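Local coordinates for galactose mutarotase-like protein (Clostridium acetobutylicum, PDB 3OS7) that probably binds carbohydrate and may interconvert the alpha and beta anomers of aldose sugars, at residues R54-D59 / Q70-P75; N104-H109 / D214-P219; F147-Q152 / V170-S175; V276-S281 / V333-I338. All coordinates share one frame; numbering follows the deposited sequence.

Contact 1: residues R54-D59 / Q70-P75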
loop_
_atom_site.group_PDB
_atom_site.type_symbol
_atom_site.label_atom_id
_atom_site.label_comp_id
_atom_site.label_asym_id
_atom_site.label_seq_id
_atom_site.Cartn_x
_atom_site.Cartn_y
_atom_site.Cartn_z
ATOM N N ARG A 54 -1.034 -8.889 -7.138
ATOM C CA ARG A 54 -1.225 -10.278 -6.750
ATOM C C ARG A 54 -2.674 -10.490 -6.337
ATOM O O ARG A 54 -3.150 -9.841 -5.422
ATOM C CB ARG A 54 -0.291 -10.651 -5.615
ATOM C CG ARG A 54 -0.278 -12.163 -5.392
ATOM C CD ARG A 54 0.240 -12.445 -4.046
ATOM N NE ARG A 54 0.536 -13.852 -3.851
ATOM C CZ ARG A 54 0.499 -14.469 -2.679
ATOM N NH1 ARG A 54 0.205 -13.807 -1.561
ATOM N NH2 ARG A 54 0.823 -15.755 -2.624
ATOM N N THR A 55 -3.351 -11.420 -7.014
ATOM C CA THR A 55 -4.796 -11.645 -6.885
ATOM C C THR A 55 -5.049 -13.031 -6.269
ATOM O O THR A 55 -4.382 -13.995 -6.652
ATOM C CB THR A 55 -5.478 -11.625 -8.282
ATOM O OG1 THR A 55 -5.065 -10.468 -9.036
ATOM C CG2 THR A 55 -7.027 -11.672 -8.187
ATOM N N PRO A 56 -6.035 -13.147 -5.357
ATOM C CA PRO A 56 -6.437 -14.475 -4.864
ATOM C C PRO A 56 -6.755 -15.470 -5.976
ATOM O O PRO A 56 -7.424 -15.125 -6.949
ATOM C CB PRO A 56 -7.722 -14.178 -4.072
ATOM C CG PRO A 56 -7.519 -12.821 -3.553
ATOM C CD PRO A 56 -6.789 -12.075 -4.677
ATOM N N LYS A 57 -6.274 -16.693 -5.825
ATOM C CA LYS A 57 -6.630 -17.786 -6.745
ATOM C C LYS A 57 -8.061 -18.241 -6.496
ATOM O O LYS A 57 -8.598 -18.006 -5.416
ATOM C CB LYS A 57 -5.690 -18.967 -6.536
ATOM C CG LYS A 57 -4.283 -18.690 -7.003
ATOM C CD LYS A 57 -3.303 -19.722 -6.466
ATOM C CE LYS A 57 -1.876 -19.380 -6.904
ATOM N NZ LYS A 57 -1.712 -19.510 -8.393
ATOM N N LYS A 58 -8.653 -18.919 -7.486
ATOM C CA LYS A 58 -10.062 -19.352 -7.427
ATOM C C LYS A 58 -10.358 -20.234 -6.200
ATOM O O LYS A 58 -11.436 -20.165 -5.637
ATOM C CB LYS A 58 -10.469 -20.086 -8.718
ATOM C CG LYS A 58 -9.689 -21.381 -9.000
ATOM N N ASP A 59 -9.371 -21.005 -5.765
ATOM C CA ASP A 59 -9.534 -21.900 -4.627
ATOM C C ASP A 59 -9.427 -21.217 -3.246
ATOM O O ASP A 59 -9.756 -21.833 -2.237
ATOM C CB ASP A 59 -8.531 -23.065 -4.724
ATOM C CG ASP A 59 -7.094 -22.647 -4.415
ATOM O OD1 ASP A 59 -6.567 -21.708 -5.052
ATOM O OD2 ASP A 59 -6.478 -23.277 -3.536
ATOM N N GLN A 70 -3.471 -8.741 3.554
ATOM C CA GLN A 70 -2.308 -7.922 3.294
ATOM C C GLN A 70 -1.288 -8.485 2.291
ATOM O O GLN A 70 -0.383 -7.761 1.891
ATOM C CB GLN A 70 -1.579 -7.577 4.590
ATOM C CG GLN A 70 -1.001 -8.750 5.349
ATOM C CD GLN A 70 -1.951 -9.263 6.365
ATOM O OE1 GLN A 70 -3.150 -9.079 6.228
ATOM N NE2 GLN A 70 -1.435 -9.943 7.396
ATOM N N VAL A 71 -1.407 -9.761 1.925
ATOM C CA VAL A 71 -0.544 -10.373 0.908
ATOM C C VAL A 71 -1.152 -10.403 -0.502
ATOM O O VAL A 71 -0.615 -11.049 -1.385
ATOM C CB VAL A 71 -0.085 -11.761 1.344
ATOM C CG1 VAL A 71 0.714 -11.615 2.599
ATOM C CG2 VAL A 71 -1.265 -12.755 1.506
ATOM N N TYR A 72 -2.258 -9.661 -0.702
ATOM C CA TYR A 72 -2.862 -9.460 -1.998
ATOM C C TYR A 72 -3.211 -7.985 -2.266
ATOM O O TYR A 72 -3.580 -7.219 -1.370
ATOM C CB TYR A 72 -4.169 -10.245 -2.112
ATOM C CG TYR A 72 -3.952 -11.741 -2.024
ATOM C CD1 TYR A 72 -3.490 -12.454 -3.131
ATOM C CD2 TYR A 72 -4.205 -12.427 -0.842
ATOM C CE1 TYR A 72 -3.272 -13.852 -3.055
ATOM C CE2 TYR A 72 -4.015 -13.800 -0.760
ATOM C CZ TYR A 72 -3.542 -14.502 -1.856
ATOM O OH TYR A 72 -3.350 -15.868 -1.759
ATOM N N GLY A 73 -3.130 -7.625 -3.529
ATOM C CA GLY A 73 -3.675 -6.340 -4.011
ATOM C C GLY A 73 -3.095 -5.104 -3.321
ATOM O O GLY A 73 -1.867 -4.988 -3.127
ATOM N N LEU A 74 -3.987 -4.180 -2.944
ATOM C CA LEU A 74 -3.608 -2.902 -2.331
ATOM C C LEU A 74 -4.256 -2.783 -0.933
ATOM O O LEU A 74 -5.327 -2.173 -0.781
ATOM C CB LEU A 74 -4.044 -1.738 -3.230
ATOM C CG LEU A 74 -3.416 -1.646 -4.624
ATOM C CD1 LEU A 74 -3.991 -0.494 -5.415
ATOM C CD2 LEU A 74 -1.897 -1.477 -4.480
ATOM N N PRO A 75 -3.636 -3.387 0.078
ATOM C CA PRO A 75 -4.135 -3.327 1.458
ATOM C C PRO A 75 -3.759 -2.025 2.144
ATOM O O PRO A 75 -2.586 -1.768 2.394
ATOM C CB PRO A 75 -3.428 -4.500 2.146
ATOM C CG PRO A 75 -2.656 -5.205 1.031
ATOM C CD PRO A 75 -2.404 -4.187 0.002
HETATM O O HOH W 1 -4.559 -17.357 -3.603
#
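The guanidinium of Arg-54 lies flat on the phenol ring of Tyr-72, planes 10° apart and centres 4.5 Å from each other, where the loops flanking the short helix 62-67 meet in the beta-supersandwich fold of the galactose mutarotase family. The stack is offset: NH1 sits over one face of the ring toward the rim, while CE1 of Tyr-72 underlies the guanidinium. CG of Arg-54 is anti to the backbone N (chi1 -168°), and the chain stays extended from CG to NE, laying the guanidinium over the ring. Pro-56 covers the opposite face through a CH-pi contact, its CG 4.1 Å from the ring centroid, so Tyr-72 is sandwiched between two side chains of 54-59. Phe-65 also touches Pro-56 and Tyr-72, and Arg-54 makes a further cation-pi contact with Tyr-297. The phenol OH is tied back to the other loop by a water, 2.7 Å from Tyr-72 OH and 2.9 Å from Lys-57 N. Gly-73, at a positive phi that glycine adopts readily, donates its N-H to Arg-54 O at 2.9 Å. Arg-54 NH1 reaches Val-71 O at 2.9 Å, nearly straight at 168°; the oxygen lies in the guanidinium plane, whereas the donor stands above the carbonyl plane.

Contact 2: residues N104-H109 / D214-P219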
loop_
_atom_site.group_PDB
_atom_site.type_symbol
_atom_site.label_atom_id
_atom_site.label_comp_id
_atom_site.label_asym_id
_atom_site.label_seq_id
_atom_site.Cartn_x
_atom_site.Cartn_y
_atom_site.Cartn_z
ATOM N N ASN A 104 6.907 -10.691 18.474
ATOM C CA ASN A 104 7.663 -9.460 18.727
ATOM C C ASN A 104 6.953 -8.434 19.668
ATOM O O ASN A 104 7.463 -7.321 19.890
ATOM C CB ASN A 104 8.026 -8.808 17.387
ATOM C CG ASN A 104 8.997 -9.641 16.578
ATOM O OD1 ASN A 104 9.930 -10.211 17.124
ATOM N ND2 ASN A 104 8.793 -9.686 15.271
ATOM N N ASN A 105 5.801 -8.832 20.214
ATOM C CA ASN A 105 4.957 -8.022 21.103
ATOM C C ASN A 105 4.673 -6.620 20.569
ATOM O O ASN A 105 5.017 -5.629 21.192
ATOM C CB ASN A 105 5.557 -7.969 22.517
ATOM C CG ASN A 105 4.525 -7.661 23.566
ATOM O OD1 ASN A 105 3.556 -8.423 23.751
ATOM N ND2 ASN A 105 4.704 -6.547 24.262
ATOM N N ASN A 106 4.058 -6.564 19.390
ATOM C CA ASN A 106 3.718 -5.298 18.756
ATOM C C ASN A 106 2.263 -5.271 18.333
ATOM O O ASN A 106 1.615 -6.324 18.228
ATOM C CB ASN A 106 4.596 -5.107 17.525
ATOM C CG ASN A 106 6.058 -4.931 17.859
ATOM O OD1 ASN A 106 6.433 -4.244 18.835
ATOM N ND2 ASN A 106 6.910 -5.543 17.042
ATOM N N TYR A 107 1.740 -4.067 18.083
ATOM C CA TYR A 107 0.555 -3.894 17.270
ATOM C C TYR A 107 1.021 -3.590 15.861
ATOM O O TYR A 107 1.920 -2.758 15.671
ATOM C CB TYR A 107 -0.369 -2.783 17.792
ATOM C CG TYR A 107 -1.657 -2.726 17.007
ATOM C CD1 TYR A 107 -2.659 -3.653 17.220
ATOM C CD2 TYR A 107 -1.848 -1.788 15.999
ATOM C CE1 TYR A 107 -3.809 -3.649 16.491
ATOM C CE2 TYR A 107 -3.014 -1.787 15.245
ATOM C CZ TYR A 107 -3.988 -2.730 15.497
ATOM O OH TYR A 107 -5.148 -2.744 14.772
ATOM N N ILE A 108 0.396 -4.211 14.852
ATOM C CA ILE A 108 0.903 -4.066 13.471
ATOM C C ILE A 108 -0.258 -3.886 12.493
ATOM O O ILE A 108 -1.305 -4.524 12.647
ATOM C CB ILE A 108 1.775 -5.279 13.066
ATOM C CG1 ILE A 108 2.630 -4.984 11.846
ATOM C CG2 ILE A 108 0.911 -6.513 12.835
ATOM C CD1 ILE A 108 3.624 -6.143 11.423
ATOM N N HIS A 109 -0.074 -2.968 11.531
ATOM C CA HIS A 109 -0.884 -2.823 10.309
ATOM C C HIS A 109 -2.311 -2.254 10.409
ATOM O O HIS A 109 -2.837 -1.720 9.426
ATOM C CB HIS A 109 -0.915 -4.128 9.515
ATOM C CG HIS A 109 0.410 -4.526 8.949
ATOM N ND1 HIS A 109 1.346 -3.602 8.504
ATOM C CD2 HIS A 109 0.934 -5.752 8.701
ATOM C CE1 HIS A 109 2.410 -4.260 8.058
ATOM N NE2 HIS A 109 2.185 -5.562 8.172
ATOM N N ASP A 214 15.924 -3.732 14.702
ATOM C CA ASP A 214 16.371 -4.622 15.776
ATOM C C ASP A 214 15.683 -5.985 15.663
ATOM O O ASP A 214 14.992 -6.261 14.684
ATOM C CB ASP A 214 16.216 -3.964 17.181
ATOM C CG ASP A 214 14.753 -3.748 17.635
ATOM O OD1 ASP A 214 13.806 -4.302 17.037
ATOM O OD2 ASP A 214 14.556 -2.994 18.631
ATOM N N SER A 215 15.865 -6.830 16.666
ATOM C CA SER A 215 15.365 -8.203 16.570
ATOM C C SER A 215 13.835 -8.280 16.714
ATOM O O SER A 215 13.257 -9.311 16.394
ATOM C CB SER A 215 16.039 -9.064 17.632
ATOM O OG SER A 215 15.642 -8.616 18.905
ATOM N N ARG A 216 13.185 -7.191 17.162
ATOM C CA ARG A 216 11.711 -7.107 17.156
ATOM C C ARG A 216 11.159 -6.375 15.932
ATOM O O ARG A 216 9.979 -6.067 15.847
ATOM C CB ARG A 216 11.244 -6.448 18.449
ATOM C CG ARG A 216 11.494 -7.313 19.670
ATOM C CD ARG A 216 11.166 -6.601 20.951
ATOM N NE ARG A 216 9.761 -6.221 20.975
ATOM C CZ ARG A 216 9.261 -5.150 21.583
ATOM N NH1 ARG A 216 10.038 -4.294 22.241
ATOM N NH2 ARG A 216 7.955 -4.935 21.535
ATOM N N ASN A 217 12.027 -6.127 14.959
ATOM C CA ASN A 217 11.696 -5.395 13.750
ATOM C C ASN A 217 11.307 -3.930 13.938
ATOM O O ASN A 217 10.703 -3.348 13.056
ATOM C CB ASN A 217 10.677 -6.161 12.882
ATOM C CG ASN A 217 11.287 -7.411 12.248
ATOM O OD1 ASN A 217 12.486 -7.477 12.028
ATOM N ND2 ASN A 217 10.465 -8.387 11.956
ATOM N N LEU A 218 11.729 -3.345 15.055
ATOM C CA LEU A 218 11.560 -1.918 15.356
ATOM C C LEU A 218 12.840 -1.187 14.935
ATOM O O LEU A 218 13.935 -1.722 15.087
ATOM C CB LEU A 218 11.310 -1.716 16.849
ATOM C CG LEU A 218 10.089 -2.469 17.387
ATOM C CD1 LEU A 218 10.107 -2.535 18.939
ATOM C CD2 LEU A 218 8.848 -1.838 16.867
ATOM N N PRO A 219 12.703 0.033 14.399
ATOM C CA PRO A 219 13.925 0.756 14.030
ATOM C C PRO A 219 14.781 1.073 15.208
ATOM O O PRO A 219 14.272 1.419 16.296
ATOM C CB PRO A 219 13.415 2.068 13.423
ATOM C CG PRO A 219 11.962 1.861 13.186
ATOM C CD PRO A 219 11.487 0.806 14.104
#
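Arg-216 grips the backbone of Asn-104 side-on, and this charged hydrogen bonding carries the contact. Both NE and NH2 point at the same acceptor: NE lies 2.8 Å and NH2 2.9 Å from Asn-104 O, which sits in the guanidinium plane. The arginine chain bends at chi3 (61°), turning NE back toward that carbonyl. NH2 also makes a weak bond to Asn-105 O at 3.0 Å, so two successive carbonyls line one edge of the group. Beyond the two segments, NH2 forms salt bridges with Asp-84 and Asp-85, which would balance its charge.

Amide contacts are looser. Asn-106 ND2 gives a weak bond to Arg-216 O at 3.3 Å; its stronger partner is Glu-101, which also accepts from Asn-104 ND2. Asn-105 ND2 is bound by Asp-85.

Van der Waals packing fills in the remainder. Leu-218 CD1 lies over the centre of the guanidinium, 3.7 Å above its plane, and Leu-218 CD2 comes 3.9 Å from Asn-106 OD1. The CB atoms of Asn-104 and Arg-216 meet at 4.1 Å.

Within 214-219 the backbone is held by Asp-214. Its OD1 accepts from Arg-216 N and Leu-218 N, one on each face of the carboxylate plane, and this fixes the base from which the arginine extends. The result is a type I beta turn from Asp-214 to Asn-217 with an Asx turn at its start, docked against a G1 beta bulge, where Asn-105 and Asn-106 together sit opposite Glu-101.

Contact 3: residues F147-Q152 / V170-S175. With EDO (1,2-ethanediol), chain H.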
loop_
_atom_site.group_PDB
_atom_site.type_symbol
_atom_site.label_atom_id
_atom_site.label_comp_id
_atom_site.label_asym_id
_atom_site.label_seq_id
_atom_site.Cartn_x
_atom_site.Cartn_y
_atom_site.Cartn_z
ATOM N N PHE A 147 -9.098 3.426 20.420
ATOM C CA PHE A 147 -8.694 4.591 19.628
ATOM C C PHE A 147 -9.909 5.504 19.463
ATOM O O PHE A 147 -10.669 5.411 18.480
ATOM C CB PHE A 147 -8.157 4.117 18.291
ATOM C CG PHE A 147 -7.528 5.175 17.488
ATOM C CD1 PHE A 147 -6.271 5.640 17.809
ATOM C CD2 PHE A 147 -8.185 5.718 16.389
ATOM C CE1 PHE A 147 -5.670 6.639 17.038
ATOM C CE2 PHE A 147 -7.572 6.699 15.612
ATOM C CZ PHE A 147 -6.334 7.156 15.947
ATOM N N SER A 148 -10.133 6.353 20.457
ATOM C CA SER A 148 -11.397 7.061 20.536
ATOM C C SER A 148 -11.420 8.344 19.698
ATOM O O SER A 148 -11.598 9.458 20.228
ATOM C CB SER A 148 -11.760 7.348 21.995
ATOM O OG SER A 148 -11.817 6.130 22.720
ATOM N N HIS A 149 -11.285 8.164 18.388
ATOM C CA HIS A 149 -11.427 9.240 17.426
ATOM C C HIS A 149 -12.280 8.750 16.280
ATOM O O HIS A 149 -11.860 7.842 15.547
ATOM C CB HIS A 149 -10.071 9.661 16.830
ATOM C CG HIS A 149 -9.066 10.106 17.846
ATOM N ND1 HIS A 149 -9.015 11.393 18.332
ATOM C CD2 HIS A 149 -8.060 9.438 18.453
ATOM C CE1 HIS A 149 -8.026 11.492 19.205
ATOM N NE2 HIS A 149 -7.447 10.308 19.319
ATOM N N GLU A 150 -13.463 9.335 16.101
ATOM C CA GLU A 150 -14.237 9.099 14.887
ATOM C C GLU A 150 -13.451 9.586 13.665
ATOM O O GLU A 150 -12.742 10.584 13.722
ATOM C CB GLU A 150 -15.621 9.758 14.956
ATOM C CG GLU A 150 -16.514 9.109 16.030
ATOM C CD GLU A 150 -17.982 9.512 15.952
ATOM O OE1 GLU A 150 -18.264 10.713 15.919
ATOM O OE2 GLU A 150 -18.866 8.615 15.972
ATOM N N PHE A 151 -13.533 8.846 12.578
ATOM C CA PHE A 151 -12.867 9.248 11.341
ATOM C C PHE A 151 -13.541 8.628 10.127
ATOM O O PHE A 151 -14.320 7.690 10.257
ATOM C CB PHE A 151 -11.348 8.926 11.384
ATOM C CG PHE A 151 -11.003 7.446 11.413
ATOM C CD1 PHE A 151 -10.996 6.703 10.251
ATOM C CD2 PHE A 151 -10.644 6.817 12.612
ATOM C CE1 PHE A 151 -10.671 5.351 10.273
ATOM C CE2 PHE A 151 -10.312 5.492 12.649
ATOM C CZ PHE A 151 -10.325 4.749 11.442
ATOM N N GLN A 152 -13.257 9.178 8.948
ATOM C CA GLN A 152 -13.650 8.544 7.707
ATOM C C GLN A 152 -12.419 8.436 6.827
ATOM O O GLN A 152 -11.764 9.428 6.532
ATOM C CB GLN A 152 -14.710 9.334 6.949
ATOM C CG GLN A 152 -15.208 8.639 5.679
ATOM C CD GLN A 152 -16.202 9.489 4.913
ATOM O OE1 GLN A 152 -15.827 10.480 4.267
ATOM N NE2 GLN A 152 -17.472 9.103 4.974
ATOM N N VAL A 170 -8.004 10.669 4.705
ATOM C CA VAL A 170 -8.666 10.442 5.952
ATOM C C VAL A 170 -8.948 11.801 6.576
ATOM O O VAL A 170 -8.166 12.733 6.394
ATOM C CB VAL A 170 -7.853 9.539 6.901
ATOM C CG1 VAL A 170 -6.472 10.062 7.107
ATOM C CG2 VAL A 170 -8.578 9.383 8.199
ATOM N N VAL A 171 -10.085 11.899 7.264
ATOM C CA VAL A 171 -10.496 13.122 7.946
ATOM C C VAL A 171 -10.780 12.750 9.406
ATOM O O VAL A 171 -11.410 11.746 9.684
ATOM C CB VAL A 171 -11.713 13.820 7.273
ATOM C CG1 VAL A 171 -12.910 12.912 7.140
ATOM C CG2 VAL A 171 -12.104 15.064 8.068
ATOM N N ASN A 172 -10.249 13.550 10.321
ATOM C CA ASN A 172 -10.474 13.390 11.738
ATOM C C ASN A 172 -11.833 14.007 12.048
ATOM O O ASN A 172 -11.999 15.210 11.882
ATOM C CB ASN A 172 -9.360 14.101 12.500
ATOM C CG ASN A 172 -9.555 14.087 14.000
ATOM O OD1 ASN A 172 -10.399 13.363 14.547
ATOM N ND2 ASN A 172 -8.763 14.904 14.686
ATOM N N LEU A 173 -12.792 13.177 12.452
ATOM C CA LEU A 173 -14.145 13.628 12.786
ATOM C C LEU A 173 -14.351 13.773 14.307
ATOM O O LEU A 173 -15.479 13.959 14.778
ATOM C CB LEU A 173 -15.178 12.673 12.167
ATOM C CG LEU A 173 -15.156 12.600 10.617
ATOM C CD1 LEU A 173 -16.083 11.495 10.049
ATOM C CD2 LEU A 173 -15.456 13.988 9.976
ATOM N N SER A 174 -13.274 13.675 15.069
ATOM C CA SER A 174 -13.301 13.717 16.519
ATOM C C SER A 174 -13.036 15.133 16.997
ATOM O O SER A 174 -12.666 15.997 16.204
ATOM C CB SER A 174 -12.259 12.761 17.141
ATOM O OG SER A 174 -10.952 13.308 17.253
ATOM N N SER A 175 -13.170 15.318 18.311
ATOM C CA SER A 175 -12.956 16.613 18.935
ATOM C C SER A 175 -11.524 16.813 19.443
ATOM O O SER A 175 -11.228 17.818 20.078
ATOM C CB SER A 175 -13.948 16.782 20.078
ATOM O OG SER A 175 -13.719 15.820 21.084
HETATM C C1 EDO H . -11.322 12.500 3.722
HETATM O O1 EDO H . -11.397 12.930 2.366
HETATM C C2 EDO H . -12.030 11.154 3.878
HETATM O O2 EDO H . -13.420 11.254 3.510
HETATM O O HOH W 2 -16.744 12.064 17.385
#
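His-149 ND1 donates to Ser-174 OG at 2.9 Å, nearly straight at 167° and with the oxygen in the imidazole plane. Ser-174 OG in turn donates a hydrogen bond to Asn-172 OD1, 2.8 Å away; OG lies in the plane of the Asn-172 amide, on a lone pair of OD1. That same OD1 takes Ser-174 N as well, at 2.9 Å and from above the plane, closing an Asx turn just where strand 163-172 ends. Ser-174 OG is also hydrogen-bonded to Glu-176 N. His-149 NE2 is occupied by Tyr-95, and Asn-172 ND2 by the carbonyls of Glu-176 and Leu-324.

Between the strands the backbone is paired antiparallel. Gln-152 and Val-171 exchange N-H...O bonds in both directions, whereas Phe-151 and Asn-172 form the neighbouring non-hydrogen-bonded pair. Glu-150 O accepts from Leu-173 N at 2.9 Å, the donor standing above the carbonyl plane, so the pairing continues past the last bridge in a distorted form.

On the face of the sheet that carries Gln-152, Leu-173 CD1 packs 4.0 Å from Gln-152 CB. The extended Gln-152 side chain carries OE1 to O2 of a 1,2-ethanediol, 2.6 Å away, probably from the crystallisation liquor and also bonded to Ser-169 OG; Gln-152 NE2 is held by Asp-136. Glu-150 OE1 accepts from a water that also reaches weakly to Leu-173 O; OE2 is taken by Lys-139 N.

With ND1 as donor and NE2 bonded to Tyr-95, the chain of hydrogen bonds probably fixes the imidazole's rotation and orients the Asn-172 amide where this beta hairpin opens.

Contact 4: residues V276-S281 / V333-I338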
loop_
_atom_site.group_PDB
_atom_site.type_symbol
_atom_site.label_atom_id
_atom_site.label_comp_id
_atom_site.label_asym_id
_atom_site.label_seq_id
_atom_site.Cartn_x
_atom_site.Cartn_y
_atom_site.Cartn_z
ATOM N N VAL A 276 5.162 0.471 -13.148
ATOM C CA VAL A 276 5.556 1.658 -12.385
ATOM C C VAL A 276 4.575 1.926 -11.246
ATOM O O VAL A 276 3.350 1.936 -11.452
ATOM C CB VAL A 276 5.627 2.914 -13.289
ATOM C CG1 VAL A 276 6.078 4.126 -12.472
ATOM C CG2 VAL A 276 6.559 2.698 -14.493
ATOM N N TYR A 277 5.122 2.173 -10.063
ATOM C CA TYR A 277 4.364 2.497 -8.861
ATOM C C TYR A 277 4.875 3.847 -8.363
ATOM O O TYR A 277 5.861 3.934 -7.630
ATOM C CB TYR A 277 4.590 1.405 -7.811
ATOM C CG TYR A 277 3.750 1.436 -6.546
ATOM C CD1 TYR A 277 2.568 2.157 -6.445
ATOM C CD2 TYR A 277 4.140 0.670 -5.427
ATOM C CE1 TYR A 277 1.793 2.092 -5.286
ATOM C CE2 TYR A 277 3.381 0.640 -4.281
ATOM C CZ TYR A 277 2.224 1.350 -4.205
ATOM O OH TYR A 277 1.447 1.286 -3.051
ATOM N N GLU A 278 4.211 4.907 -8.802
ATOM C CA GLU A 278 4.594 6.281 -8.476
ATOM C C GLU A 278 3.868 6.736 -7.209
ATOM O O GLU A 278 2.671 6.528 -7.044
ATOM C CB GLU A 278 4.270 7.193 -9.664
ATOM C CG GLU A 278 4.752 8.610 -9.531
ATOM C CD GLU A 278 4.680 9.417 -10.851
ATOM O OE1 GLU A 278 4.197 8.916 -11.899
ATOM O OE2 GLU A 278 5.150 10.575 -10.812
HETATM N N MSE A 279 4.609 7.354 -6.317
HETATM C CA MSE A 279 4.098 7.748 -5.013
HETATM C C MSE A 279 4.290 9.239 -4.814
HETATM O O MSE A 279 5.357 9.774 -5.117
HETATM C CB MSE A 279 4.867 7.020 -3.917
HETATM C CG MSE A 279 4.916 5.557 -4.067
HETATM SE SE MSE A 279 6.367 4.733 -3.074
HETATM C CE MSE A 279 6.171 3.051 -3.934
ATOM N N SER A 280 3.280 9.889 -4.253
ATOM C CA SER A 280 3.384 11.323 -3.925
ATOM C C SER A 280 4.330 11.544 -2.742
ATOM O O SER A 280 4.669 10.603 -1.992
ATOM C CB SER A 280 2.004 11.919 -3.637
ATOM O OG SER A 280 1.481 11.464 -2.393
ATOM N N SER A 281 4.734 12.798 -2.564
ATOM C CA SER A 281 5.682 13.208 -1.523
ATOM C C SER A 281 5.200 12.950 -0.111
ATOM O O SER A 281 5.990 12.986 0.841
ATOM C CB SER A 281 5.982 14.716 -1.642
ATOM O OG SER A 281 6.593 15.018 -2.866
ATOM N N VAL A 333 -1.417 10.443 -2.949
ATOM C CA VAL A 333 -1.727 9.868 -4.243
ATOM C C VAL A 333 -0.638 8.914 -4.717
ATOM O O VAL A 333 0.557 9.246 -4.654
ATOM C CB VAL A 333 -1.853 10.974 -5.291
ATOM C CG1 VAL A 333 -2.170 10.415 -6.655
ATOM C CG2 VAL A 333 -2.886 12.006 -4.851
ATOM N N CYS A 334 -1.048 7.757 -5.237
ATOM C CA CYS A 334 -0.141 6.837 -5.940
ATOM C C CYS A 334 -0.722 6.513 -7.296
ATOM O O CYS A 334 -1.944 6.670 -7.508
ATOM C CB CYS A 334 0.063 5.553 -5.168
ATOM S SG CYS A 334 0.905 5.764 -3.590
ATOM N N LYS A 335 0.143 6.143 -8.230
ATOM C CA LYS A 335 -0.267 5.760 -9.559
ATOM C C LYS A 335 0.385 4.445 -9.926
ATOM O O LYS A 335 1.531 4.211 -9.593
ATOM C CB LYS A 335 0.118 6.844 -10.571
ATOM C CG LYS A 335 -0.612 8.138 -10.368
ATOM C CD LYS A 335 -0.119 9.212 -11.330
ATOM C CE LYS A 335 -0.786 10.550 -11.038
ATOM N NZ LYS A 335 -0.340 11.617 -11.984
ATOM N N LEU A 336 -0.362 3.585 -10.602
ATOM C CA LEU A 336 0.177 2.326 -11.093
ATOM C C LEU A 336 -0.106 2.274 -12.601
ATOM O O LEU A 336 -1.236 2.464 -13.026
ATOM C CB LEU A 336 -0.530 1.160 -10.407
ATOM C CG LEU A 336 -0.096 0.818 -9.007
ATOM C CD1 LEU A 336 -1.081 -0.228 -8.411
ATOM C CD2 LEU A 336 1.321 0.256 -9.021
ATOM N N TYR A 337 0.923 1.999 -13.386
ATOM C CA TYR A 337 0.793 1.930 -14.842
ATOM C C TYR A 337 1.880 1.065 -15.441
ATOM O O TYR A 337 2.858 0.712 -14.775
ATOM C CB TYR A 337 0.832 3.330 -15.486
ATOM C CG TYR A 337 1.940 4.272 -15.045
ATOM C CD1 TYR A 337 1.795 5.039 -13.902
ATOM C CD2 TYR A 337 3.101 4.457 -15.824
ATOM C CE1 TYR A 337 2.790 5.923 -13.499
ATOM C CE2 TYR A 337 4.078 5.344 -15.440
ATOM C CZ TYR A 337 3.928 6.072 -14.266
ATOM O OH TYR A 337 4.877 6.980 -13.834
ATOM N N ILE A 338 1.710 0.749 -16.710
ATOM C CA ILE A 338 2.639 -0.090 -17.457
ATOM C C ILE A 338 3.234 0.759 -18.570
ATOM O O ILE A 338 2.531 1.572 -19.196
ATOM C CB ILE A 338 1.884 -1.293 -18.105
ATOM C CG1 ILE A 338 1.108 -2.075 -17.049
ATOM C CG2 ILE A 338 2.859 -2.215 -18.883
ATOM C CD1 ILE A 338 -0.056 -2.929 -17.616
#
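In Tyr-337, chi1 of 48° sets CG between the backbone N and the carbonyl carbon, and from there the ring lies under Val-276 CB; Glu-278 has CG anti to the backbone N (chi1 -173°), and its extended chain brings OE1 to the phenol oxygen of Tyr-337. They project from one face of an antiparallel strand pair, 273-279 with 329-340, in the beta-supersandwich fold of the galactose mutarotase family. Val-276 CB lies over the ring of Tyr-337 in a CH-pi contact, 3.8 Å from the centroid, and Val-276 CG1 packs 3.4 Å from Tyr-337 CZ. Phe-261 touches both Val-276 and Glu-278.

The face with Tyr-277, Met-279, Cys-334 and Leu-336 is largely apolar. Leu-336 CD2 approaches Tyr-277 CD1 to 3.4 Å, while Cys-334 SG makes an oblique sulfur-aromatic contact, 5.2 Å from the Tyr-277 ring centroid. SG also packs against CG of the selenomethionine at Met-279. The hydroxyl of Tyr-277 bonds to Ser-186, and Phe-188 meets its ring, placing this face toward strand 178-189.

Backbone bonds run in both directions at the pairs Val-276 with Tyr-337 and Glu-278 with Lys-335. Beyond them Ser-280 N donates to Val-333 O, and Val-333 N returns a bond to Ser-280 OG at 3.1 Å; that hydroxyl oxygen also bonds to Glu-282. On the Val-276 face, Tyr-337 OH donates to Glu-278 OE1 at 2.8 Å, meeting the carboxylate from above its plane.

Overall arrangement
From the N terminus, contact 1 closes first, joining the loops before and after helix 62-67, beside strands 39-45 and 178-189. Contact 2 opens next and spans the longest interval, tying the edge strand 106-108 to the turn after strand 201-213. Contact 3 falls within that interval and joins the open ends of hairpin 151-160/163-172. Contact 4 comes last, pairing strand 273-279 with the C-terminal strand 329-340; no contacts cross, and all pairs but 2 and 3 are in series. Strand 329-340 also neighbours 163-172, linking contacts 3 and 4 through paired strands. Contacts 1 and 4 touch directly, Leu-74 CD1 to Leu-336 CD1 at 4.2 Å; contacts 2 and 4 lie on opposite sides of the chain's centre.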